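PDB 7AVH: LPXTG cell wall surface protein from Streptococcus gordonii, which probably serves in adhesion at the bacterial surface, its tandem SHIRT repeats, two of them in this fragment, forming an elongated, variable-length stalk. Local coordinates for residues Gln19-Leu24 / Thr46-Ala51. Numbering follows the deposited sequence. Where two conformers were deposited one is given.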
ATOM      1  N   GLN A  19       5.431   4.842  17.418  1.00 11.96           N
ATOM      2  CA  GLN A  19       5.394   5.420  18.758  1.00 12.23           C
ATOM      3  C   GLN A  19       4.023   6.012  19.031  1.00 10.96           C
ATOM      4  O   GLN A  19       3.558   5.953  20.187  1.00 12.49           O
ATOM      5  CB  GLN A  19       6.458   6.498  18.894  1.00 14.71           C
ATOM      6  CG  GLN A  19       6.541   7.011  20.327  1.00 16.11           C
ATOM      7  CD  GLN A  19       6.899   5.920  21.283  1.00 17.24           C
ATOM      8  OE1 GLN A  19       7.863   5.199  21.139  1.00 26.33           O
ATOM      9  NE2 GLN A  19       6.160   5.843  22.345  1.00 17.32           N
ATOM     10  N   GLU A  20       3.308   6.533  18.077  1.00 11.26           N
ATOM     11  CA  GLU A  20       1.982   7.151  18.295  1.00 11.32           C
ATOM     12  C   GLU A  20       1.000   6.094  18.786  1.00 10.79           C
ATOM     13  O   GLU A  20       0.056   6.474  19.527  1.00 12.77           O
ATOM     14  CB  GLU A  20       1.484   7.849  17.053  1.00 13.69           C
ATOM     15  CG  GLU A  20       2.293   9.105  16.734  1.00 18.51           C
ATOM     16  CD  GLU A  20       3.620   8.904  16.001  1.00 19.79           C
ATOM     17  OE1 GLU A  20       3.947   7.731  15.589  1.00 21.22           O
ATOM     18  OE2 GLU A  20       4.318   9.921  15.846  1.00 29.98           O
ATOM     19  N   VAL A  21       1.120   4.872  18.394  1.00  9.86           N
ATOM     20  CA  VAL A  21       0.265   3.809  18.907  1.00  9.99           C
ATOM     21  C   VAL A  21       0.734   3.483  20.315  1.00  9.69           C
ATOM     22  O   VAL A  21      -0.093   3.346  21.280  1.00 11.22           O
ATOM     23  CB  VAL A  21       0.182   2.573  18.030  1.00 10.35           C
ATOM     24  CG1 VAL A  21      -0.444   1.381  18.725  1.00 12.00           C
ATOM     25  CG2 VAL A  21      -0.588   2.938  16.743  1.00 12.33           C
ATOM     26  N   LYS A  22       2.010   3.251  20.529  1.00  9.72           N
ATOM     27  CA  LYS A  22       2.557   2.911  21.848  1.00 10.89           C
ATOM     28  C   LYS A  22       2.182   3.997  22.844  1.00 10.20           C
ATOM     29  O   LYS A  22       1.927   3.612  24.033  1.00 11.53           O
ATOM     30  CB  LYS A  22       4.059   2.696  21.739  1.00 12.73           C
ATOM     31  CG  LYS A  22       4.436   1.506  20.887  1.00 14.06           C
ATOM     32  CD  LYS A  22       5.937   1.310  20.814  1.00 21.72           C
ATOM     33  CE  LYS A  22       6.427   0.274  19.868  1.00 27.17           C
ATOM     34  NZ  LYS A  22       7.915   0.246  19.969  0.50 25.47           N
ATOM     35  N   ASP A  23       2.085   5.228  22.482  1.00 10.22           N
ATOM     36  CA  ASP A  23       1.745   6.340  23.355  1.00 11.26           C
ATOM     37  C   ASP A  23       0.326   6.171  23.946  1.00 10.72           C
ATOM     38  O   ASP A  23       0.052   6.846  24.975  1.00 14.02           O
ATOM     39  CB  ASP A  23       1.800   7.694  22.626  1.00 12.35           C
ATOM     40  CG  ASP A  23       3.210   8.203  22.300  1.00 18.01           C
ATOM     41  OD1 ASP A  23       4.182   7.754  22.931  1.00 19.04           O
ATOM     42  OD2 ASP A  23       3.306   9.144  21.425  1.00 21.93           O
ATOM     43  N   LEU A  24      -0.524   5.363  23.374  1.00  9.34           N
ATOM     44  CA  LEU A  24      -1.911   5.145  23.783  1.00  9.56           C
ATOM     45  C   LEU A  24      -2.033   3.958  24.773  1.00  8.73           C
ATOM     46  O   LEU A  24      -3.180   3.635  25.115  1.00 11.15           O
ATOM     47  CB  LEU A  24      -2.804   4.957  22.548  1.00  9.05           C
ATOM     48  CG  LEU A  24      -2.822   6.129  21.572  1.00 10.35           C
ATOM     49  CD1 LEU A  24      -3.537   5.736  20.321  1.00 11.50           C
ATOM     50  CD2 LEU A  24      -3.423   7.374  22.195  1.00 13.43           C
ATOM     51  N   THR A  46      -8.868   4.756  18.728  1.00 12.10           N
ATOM     52  CA  THR A  46      -8.720   3.413  18.132  1.00 12.23           C
ATOM     53  C   THR A  46      -8.205   3.473  16.693  1.00 10.23           C
ATOM     54  O   THR A  46      -8.151   2.462  16.083  1.00 12.20           O
ATOM     55  CB  THR A  46      -9.975   2.579  18.211  1.00 17.36           C
ATOM     56  OG1 THR A  46     -11.025   3.310  17.621  1.00 23.49           O
ATOM     57  CG2 THR A  46     -10.355   2.269  19.664  1.00 21.79           C
ATOM     58  N   GLU A  47      -7.751   4.635  16.327  1.00 11.70           N
ATOM     59  CA  GLU A  47      -7.241   4.884  14.952  0.50 12.79           C
ATOM     60  C   GLU A  47      -6.052   5.836  15.058  1.00 11.37           C
ATOM     61  O   GLU A  47      -6.208   6.874  15.696  1.00 13.58           O
ATOM     62  CB  GLU A  47      -8.360   5.491  14.106  0.50 14.95           C
ATOM     63  CG  GLU A  47      -8.046   5.595  12.623  0.50 17.37           C
ATOM     64  CD  GLU A  47      -9.327   5.839  11.845  0.50 27.23           C
ATOM     65  OE1 GLU A  47      -9.517   5.144  10.839  0.50 33.54           O
ATOM     66  OE2 GLU A  47     -10.155   6.680  12.286  0.50 26.95           O
ATOM     67  N   VAL A  48      -4.953   5.519  14.342  1.00 11.89           N
ATOM     68  CA  VAL A  48      -3.792   6.424  14.230  1.00 11.04           C
ATOM     69  C   VAL A  48      -3.325   6.409  12.756  1.00 10.83           C
ATOM     70  O   VAL A  48      -2.957   5.350  12.265  1.00 11.93           O
ATOM     71  CB  VAL A  48      -2.620   5.988  15.109  1.00 12.56           C
ATOM     72  CG1 VAL A  48      -1.445   6.888  14.937  1.00 17.24           C
ATOM     73  CG2 VAL A  48      -2.996   5.998  16.588  1.00 13.75           C
ATOM     74  N   LYS A  49      -3.381   7.578  12.142  1.00 11.14           N
ATOM     75  CA  LYS A  49      -2.827   7.727  10.786  1.00 12.26           C
ATOM     76  C   LYS A  49      -1.354   8.101  10.900  1.00 12.45           C
ATOM     77  O   LYS A  49      -1.004   9.054  11.610  1.00 13.22           O
ATOM     78  CB  LYS A  49      -3.665   8.741  10.030  1.00 13.18           C
ATOM     79  CG  LYS A  49      -3.143   8.898   8.573  1.00 16.27           C
ATOM     80  CD  LYS A  49      -3.844  10.075   7.863  1.00 20.22           C
ATOM     81  CE  LYS A  49      -3.349  10.264   6.454  1.00 25.44           C
ATOM     82  NZ  LYS A  49      -4.138  11.317   5.777  1.00 28.13           N
ATOM     83  N   THR A  50      -0.563   7.467  10.017  1.00 13.22           N
ATOM     84  CA  THR A  50       0.843   7.831   9.818  1.00 13.65           C
ATOM     85  C   THR A  50       1.073   8.069   8.313  1.00 14.73           C
ATOM     86  O   THR A  50       0.167   7.775   7.530  1.00 15.41           O
ATOM     87  CB  THR A  50       1.822   6.786  10.326  1.00 14.47           C
ATOM     88  OG1 THR A  50       1.804   5.677   9.408  1.00 17.01           O
ATOM     89  CG2 THR A  50       1.539   6.312  11.760  1.00 16.51           C
ATOM     90  N   ALA A  51       2.265   8.539   7.955  1.00 17.42           N
ATOM     91  CA  ALA A  51       2.561   8.725   6.511  1.00 17.64           C
ATOM     92  C   ALA A  51       2.546   7.388   5.788  1.00 18.44           C
ATOM     93  O   ALA A  51       2.332   7.423   4.555  1.00 26.31           O
ATOM     94  CB  ALA A  51       3.862   9.397   6.386  1.00 22.23           C
TER
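V21 of the short helix 19-22 and V48 of strand 47-50 bring the two backbones closest, their CA atoms 6.7 Å apart, and no hydrogen bond joins the segments. V48 points toward the helix and supplies every close contact from the strand, its two methyls dividing the work. V48 CG1, anti to the backbone N (chi1 178°), meets the aliphatic base of E20 at E20 CB, 3.7 Å away. V48 CG2 takes the other two partners: V21 CG2 lies 3.9 Å from it in an oblique crossing of the two valines, and L24 CD1 comes tip to tip with it at 3.8 Å. The strand thus offers one valine to three residues of 19-24. E20 touches this apolar patch through its CB alone. Beyond the contact, Q19 NE2 donates to D23 OD1 over 2.8 Å, reaching the oxygen from above the carboxylate plane and linking Q19 to D23 four residues on, alongside the backbone bond from D23 N to Q19 O. Around this small seam, backbone hydrogen bonds of T46 with F57 and of V48 with W55 join strand 47-50 to strand 53-60. V21 and L24 also pack on F8 of strand 2-10 and W78 of strand 72-94, while V21 touches W55; through these side chains and V48 the helix packs against the sheet of the first of the two SHIRT domains in this fragment.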